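Local coordinates for protein salivary nitrophorin (Cimex lectularius, PDB 1YJH) that carries nitric oxide on a cysteine-ligated heme b and delivers it to the host during feeding, causing vasodilation, at the nitric oxide and protoporphyrin IX containing Fe site. Residues are numbered along the deposited sequence; one frame, centred on the assembly and turned at random.

The nitric oxide and protoporphyrin IX containing Fe site. Residues 14, 16, 19-22, 42, 44, 48-49, 52, 54, 56-57, 60-61, 64-65, 75, 78, 80, 85, 87, 89. With NO (nitric oxide), chain B; HEM (protoporphyrin IX containing Fe), chain C.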
loop_
_atom_site.group_PDB
_atom_site.type_symbol
_atom_site.label_atom_id
_atom_site.label_comp_id
_atom_site.label_asym_id
_atom_site.label_seq_id
_atom_site.Cartn_x
_atom_site.Cartn_y
_atom_site.Cartn_z
ATOM N N TRP A 14 0.328 -0.637 5.702
ATOM C CA TRP A 14 0.813 -1.347 6.885
ATOM C C TRP A 14 -0.038 -2.537 7.169
ATOM O O TRP A 14 -1.286 -2.435 7.286
ATOM C CB TRP A 14 0.760 -0.306 8.022
ATOM C CG TRP A 14 1.405 -0.685 9.346
ATOM C CD1 TRP A 14 2.202 -1.775 9.665
ATOM C CD2 TRP A 14 1.295 0.089 10.534
ATOM N NE1 TRP A 14 2.553 -1.717 11.006
ATOM C CE2 TRP A 14 2.007 -0.584 11.556
ATOM C CE3 TRP A 14 0.656 1.304 10.834
ATOM C CZ2 TRP A 14 2.141 -0.043 12.857
ATOM C CZ3 TRP A 14 0.768 1.825 12.122
ATOM C CH2 TRP A 14 1.482 1.133 13.117
ATOM N N SER A 16 -1.112 -4.106 9.776
ATOM C CA SER A 16 -1.133 -3.607 11.139
ATOM C C SER A 16 -1.810 -4.626 12.050
ATOM O O SER A 16 -1.697 -4.528 13.315
ATOM C CB SER A 16 -1.853 -2.245 11.140
ATOM O OG SER A 16 -3.075 -2.485 10.525
ATOM N N GLU A 19 -3.691 -4.083 15.521
ATOM C CA GLU A 19 -3.338 -2.770 16.100
ATOM C C GLU A 19 -4.199 -1.568 15.675
ATOM O O GLU A 19 -4.504 -1.383 14.505
ATOM C CB GLU A 19 -1.832 -2.433 16.203
ATOM C CG GLU A 19 -1.214 -2.668 17.600
ATOM C CD GLU A 19 -0.525 -4.026 17.741
ATOM O OE1 GLU A 19 -1.193 -5.055 17.969
ATOM O OE2 GLU A 19 0.719 -4.070 17.629
ATOM N N ARG A 20 -4.567 -0.750 16.675
ATOM C CA ARG A 20 -5.258 0.520 16.429
ATOM C C ARG A 20 -4.394 1.523 15.671
ATOM O O ARG A 20 -3.178 1.486 15.766
ATOM C CB ARG A 20 -5.714 1.157 17.749
ATOM C CG ARG A 20 -4.582 1.770 18.617
ATOM C CD ARG A 20 -5.089 2.509 19.865
ATOM N NE ARG A 20 -4.083 2.640 20.917
ATOM C CZ ARG A 20 -4.349 3.038 22.174
ATOM N NH1 ARG A 20 -5.598 3.359 22.542
ATOM N NH2 ARG A 20 -3.356 3.137 23.065
ATOM N N ALA A 21 -5.019 2.439 14.934
ATOM C CA ALA A 21 -4.258 3.542 14.318
ATOM C C ALA A 21 -3.410 4.276 15.368
ATOM O O ALA A 21 -3.896 4.489 16.497
ATOM C CB ALA A 21 -5.196 4.504 13.596
ATOM N N PRO A 22 -2.161 4.663 15.041
ATOM C CA PRO A 22 -1.321 5.379 16.014
ATOM C C PRO A 22 -1.752 6.829 16.133
ATOM O O PRO A 22 -2.747 7.211 15.497
ATOM C CB PRO A 22 0.095 5.272 15.415
ATOM C CG PRO A 22 -0.128 5.180 13.961
ATOM C CD PRO A 22 -1.450 4.479 13.758
ATOM N N VAL A 42 -3.876 5.671 2.088
ATOM C CA VAL A 42 -3.520 4.873 3.294
ATOM C C VAL A 42 -4.178 3.471 3.213
ATOM O O VAL A 42 -5.416 3.364 3.168
ATOM C CB VAL A 42 -4.028 5.580 4.616
ATOM C CG1 VAL A 42 -3.620 4.775 5.872
ATOM C CG2 VAL A 42 -3.524 7.071 4.669
ATOM N N VAL A 44 -4.400 -0.521 4.935
ATOM C CA VAL A 44 -4.051 -1.402 6.036
ATOM C C VAL A 44 -4.578 -2.780 5.775
ATOM O O VAL A 44 -5.547 -2.962 5.041
ATOM C CB VAL A 44 -4.583 -0.924 7.413
ATOM C CG1 VAL A 44 -3.888 0.288 7.808
ATOM C CG2 VAL A 44 -6.072 -0.660 7.372
ATOM N N GLY A 48 -10.723 -7.532 11.595
ATOM C CA GLY A 48 -11.925 -7.007 12.242
ATOM C C GLY A 48 -12.245 -5.536 12.074
ATOM O O GLY A 48 -12.996 -4.981 12.891
ATOM N N PHE A 49 -11.723 -4.884 11.025
ATOM C CA PHE A 49 -12.062 -3.478 10.761
ATOM C C PHE A 49 -13.565 -3.191 10.626
ATOM O O PHE A 49 -14.047 -2.147 11.091
ATOM C CB PHE A 49 -11.383 -2.953 9.494
ATOM C CG PHE A 49 -9.900 -3.135 9.473
ATOM C CD1 PHE A 49 -9.320 -4.059 8.618
ATOM C CD2 PHE A 49 -9.074 -2.362 10.289
ATOM C CE1 PHE A 49 -7.939 -4.225 8.603
ATOM C CE2 PHE A 49 -7.666 -2.521 10.255
ATOM C CZ PHE A 49 -7.124 -3.457 9.422
ATOM N N ASP A 52 -15.684 -3.813 13.797
ATOM C CA ASP A 52 -15.115 -2.855 14.744
ATOM C C ASP A 52 -15.493 -3.177 16.202
ATOM O O ASP A 52 -16.000 -2.326 16.928
ATOM C CB ASP A 52 -15.482 -1.420 14.357
ATOM C CG ASP A 52 -14.662 -0.406 15.080
ATOM O OD1 ASP A 52 -14.950 0.802 14.945
ATOM O OD2 ASP A 52 -13.701 -0.715 15.807
ATOM N N PRO A 54 -13.327 -3.631 18.747
ATOM C CA PRO A 54 -12.593 -2.750 19.679
ATOM C C PRO A 54 -13.147 -1.307 19.737
ATOM O O PRO A 54 -12.680 -0.489 20.555
ATOM C CB PRO A 54 -11.155 -2.767 19.125
ATOM C CG PRO A 54 -11.302 -3.051 17.685
ATOM C CD PRO A 54 -12.517 -3.937 17.547
ATOM N N GLN A 56 -12.773 1.207 17.459
ATOM C CA GLN A 56 -11.628 2.089 17.207
ATOM C C GLN A 56 -11.860 3.003 15.977
ATOM O O GLN A 56 -11.196 4.029 15.797
ATOM C CB GLN A 56 -10.340 1.247 17.082
ATOM C CG GLN A 56 -9.088 1.909 17.662
ATOM C CD GLN A 56 -8.425 2.905 16.694
ATOM O OE1 GLN A 56 -7.965 3.976 17.118
ATOM N NE2 GLN A 56 -8.356 2.544 15.402
ATOM N N GLY A 57 -12.821 2.609 15.142
ATOM C CA GLY A 57 -13.317 3.454 14.062
ATOM C C GLY A 57 -13.447 4.931 14.375
ATOM O O GLY A 57 -12.886 5.763 13.647
ATOM N N CYS A 60 -10.003 6.864 14.574
ATOM C CA CYS A 60 -9.334 7.012 13.275
ATOM C C CYS A 60 -9.846 8.254 12.562
ATOM O O CYS A 60 -9.069 9.134 12.166
ATOM C CB CYS A 60 -9.605 5.790 12.372
ATOM S SG CYS A 60 -8.875 4.260 12.930
ATOM N N VAL A 61 -11.169 8.281 12.428
ATOM C CA VAL A 61 -11.897 9.340 11.746
ATOM C C VAL A 61 -11.520 10.624 12.439
ATOM O O VAL A 61 -10.957 11.517 11.836
ATOM C CB VAL A 61 -13.433 9.128 11.814
ATOM C CG1 VAL A 61 -14.161 10.295 11.146
ATOM C CG2 VAL A 61 -13.874 7.830 11.117
ATOM N N PHE A 64 -7.612 11.319 11.956
ATOM C CA PHE A 64 -7.274 11.593 10.561
ATOM C C PHE A 64 -7.957 12.856 10.056
ATOM O O PHE A 64 -7.281 13.718 9.433
ATOM C CB PHE A 64 -7.574 10.379 9.616
ATOM C CG PHE A 64 -6.438 9.377 9.548
ATOM C CD1 PHE A 64 -6.452 8.252 10.364
ATOM C CD2 PHE A 64 -5.331 9.604 8.723
ATOM C CE1 PHE A 64 -5.386 7.350 10.315
ATOM C CE2 PHE A 64 -4.238 8.696 8.674
ATOM C CZ PHE A 64 -4.266 7.602 9.467
ATOM N N GLN A 65 -9.266 12.975 10.338
ATOM C CA GLN A 65 -9.993 14.185 9.836
ATOM C C GLN A 65 -9.436 15.470 10.478
ATOM O O GLN A 65 -9.171 16.423 9.782
ATOM C CB GLN A 65 -11.536 14.108 9.918
ATOM C CG GLN A 65 -12.232 12.808 9.470
ATOM C CD GLN A 65 -12.318 12.559 7.948
ATOM O OE1 GLN A 65 -11.428 12.949 7.178
ATOM N NE2 GLN A 65 -13.400 11.862 7.523
ATOM N N LYS A 75 -11.305 13.864 2.038
ATOM C CA LYS A 75 -11.354 12.384 1.928
ATOM C C LYS A 75 -12.263 11.983 0.729
ATOM O O LYS A 75 -13.492 12.191 0.770
ATOM C CB LYS A 75 -11.811 11.757 3.234
ATOM C CG LYS A 75 -12.107 10.232 3.161
ATOM C CD LYS A 75 -12.637 9.702 4.421
ATOM C CE LYS A 75 -14.144 9.869 4.502
ATOM N NZ LYS A 75 -14.636 9.426 5.796
ATOM N N ASN A 78 -13.135 6.203 2.045
ATOM C CA ASN A 78 -12.642 5.171 2.997
ATOM C C ASN A 78 -13.473 3.945 2.715
ATOM O O ASN A 78 -14.714 4.025 2.671
ATOM C CB ASN A 78 -12.833 5.582 4.469
ATOM C CG ASN A 78 -12.575 4.407 5.515
ATOM O OD1 ASN A 78 -13.509 3.841 6.064
ATOM N ND2 ASN A 78 -11.285 4.100 5.809
ATOM N N ILE A 80 -13.696 -0.144 4.001
ATOM C CA ILE A 80 -13.189 -1.151 4.923
ATOM C C ILE A 80 -13.920 -2.484 4.750
ATOM O O ILE A 80 -15.108 -2.538 4.348
ATOM C CB ILE A 80 -13.169 -0.663 6.414
ATOM C CG1 ILE A 80 -14.555 -0.126 6.841
ATOM C CG2 ILE A 80 -12.037 0.415 6.648
ATOM C CD1 ILE A 80 -14.792 -0.022 8.389
ATOM N N GLY A 85 -8.452 -2.113 4.676
ATOM C CA GLY A 85 -8.878 -0.711 4.717
ATOM C C GLY A 85 -8.117 0.078 3.677
ATOM O O GLY A 85 -6.891 -0.044 3.532
ATOM N N THR A 87 -8.013 4.189 2.206
ATOM C CA THR A 87 -8.483 5.584 2.284
ATOM C C THR A 87 -7.736 6.427 1.317
ATOM O O THR A 87 -6.507 6.389 1.241
ATOM C CB THR A 87 -8.353 6.115 3.741
ATOM O OG1 THR A 87 -9.117 5.248 4.602
ATOM C CG2 THR A 87 -9.022 7.496 3.855
ATOM N N TYR A 89 -7.167 10.436 0.005
ATOM C CA TYR A 89 -7.337 11.894 0.234
ATOM C C TYR A 89 -6.814 12.710 -0.918
ATOM O O TYR A 89 -5.778 12.407 -1.531
ATOM C CB TYR A 89 -6.661 12.399 1.550
ATOM C CG TYR A 89 -7.052 11.702 2.791
ATOM C CD1 TYR A 89 -6.353 10.547 3.266
ATOM C CD2 TYR A 89 -8.119 12.150 3.550
ATOM C CE1 TYR A 89 -6.708 9.931 4.450
ATOM C CE2 TYR A 89 -8.481 11.531 4.720
ATOM C CZ TYR A 89 -7.765 10.408 5.206
ATOM O OH TYR A 89 -8.200 9.755 6.335
HETATM N N NO B . -9.210 1.185 9.073
HETATM O O NO B . -8.726 1.559 7.943
HETATM C CHA HEM C . -11.293 4.383 9.301
HETATM C CHB HEM C . -6.530 3.982 9.101
HETATM C CHC HEM C . -6.859 0.347 12.362
HETATM C CHD HEM C . -11.671 0.508 12.227
HETATM C C1A HEM C . -9.993 4.625 8.999
HETATM C C2A HEM C . -9.516 5.734 8.188
HETATM C C3A HEM C . -8.162 5.603 8.106
HETATM C C4A HEM C . -7.819 4.441 8.862
HETATM C CMA HEM C . -7.143 6.506 7.363
HETATM C CAA HEM C . -10.369 6.865 7.527
HETATM C CBA HEM C . -10.305 8.101 8.453
HETATM C CGA HEM C . -11.089 9.270 7.899
HETATM O O1A HEM C . -12.318 9.257 8.120
HETATM O O2A HEM C . -10.495 10.158 7.239
HETATM C C1B HEM C . -6.262 3.010 10.030
HETATM C C2B HEM C . -4.915 2.672 10.407
HETATM C C3B HEM C . -4.994 1.671 11.291
HETATM C C4B HEM C . -6.359 1.337 11.548
HETATM C CMB HEM C . -3.720 3.426 9.803
HETATM C CAB HEM C . -3.820 0.957 11.943
HETATM C CBB HEM C . -2.617 1.565 11.932
HETATM C C1C HEM C . -8.172 0.038 12.618
HETATM C C2C HEM C . -8.680 -0.991 13.512
HETATM C C3C HEM C . -10.019 -0.933 13.407
HETATM C C4C HEM C . -10.381 0.138 12.535
HETATM C CMC HEM C . -7.887 -2.052 14.328
HETATM C CAC HEM C . -11.097 -1.757 14.099
HETATM C CBC HEM C . -11.297 -3.043 13.823
HETATM C C1D HEM C . -12.056 1.555 11.427
HETATM C C2D HEM C . -13.415 1.963 11.107
HETATM C C3D HEM C . -13.229 3.173 10.215
HETATM C C4D HEM C . -11.820 3.379 10.053
HETATM C CMD HEM C . -14.754 1.350 11.595
HETATM C CAD HEM C . -14.319 4.020 9.547
HETATM C CBD HEM C . -15.295 4.422 10.619
HETATM C CGD HEM C . -16.366 5.238 9.935
HETATM O O1D HEM C . -17.319 5.586 10.694
HETATM O O2D HEM C . -16.239 5.513 8.692
HETATM N NA HEM C . -8.927 3.838 9.445
HETATM N NB HEM C . -7.082 2.162 10.733
HETATM N NC HEM C . -9.234 0.717 12.065
HETATM N ND HEM C . -11.186 2.430 10.804
HETATM FE FE HEM C . -9.088 2.289 10.585
HETATM O O HOH W 1 -7.501 3.125 5.428
HETATM O O HOH W 2 -13.826 6.982 7.258
#
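In this fold of the endonuclease/exonuclease/phosphatase family, heme b lies between helix 57-69, on the cysteine (proximal) side, and the strand-lined nitric oxide side. Cys60, the proximal residue, carries SG anti to its carbonyl carbon (chi1 -67°), aimed at the iron; yet Cys60 SG stays 3.1 Å from HEM FE, too long for a normal Fe-S bond, whereas NO N binds HEM FE at 1.9 Å. The geometry is therefore near square pyramidal, consistent with a ferrous nitrosyl whose proximal bond is weakened or lost. On the same face, Cys60 CB covers pyrrole A, Ala21 CB pyrrole B and Gly57 CA pyrrole D. Phe64 takes methyl HEM CMA over its ring centre, 3.4 Å above the plane.

Across the heme, Val44 points CG2 at the ligand, 3.5 Å from NO O, while its CG1 lies against C2B and methyl CMB of pyrrole B. Ile80 brings CG2 to the diatomic and sets CD1 against the methyl-bearing rim of pyrrole D (C2D, CMD). The Phe49 ring stands on edge, its plane 84° from that of HEM pyrrole C, to which it presents CD2 and CE2. A water 3.2 Å from NO O also meets Thr87 OG1, which accepts a nearly straight bond (173°) from Asn78 ND2, 2.7 Å away and in the amide plane.

At the propionate of pyrrole A, Tyr89 OH donates to HEM O2A at 2.5 Å. Lys75, bent at chi3, adds a salt bridge, long at 3.3 Å, from NZ to HEM O1A; its charge probably favours the ionised carboxylate.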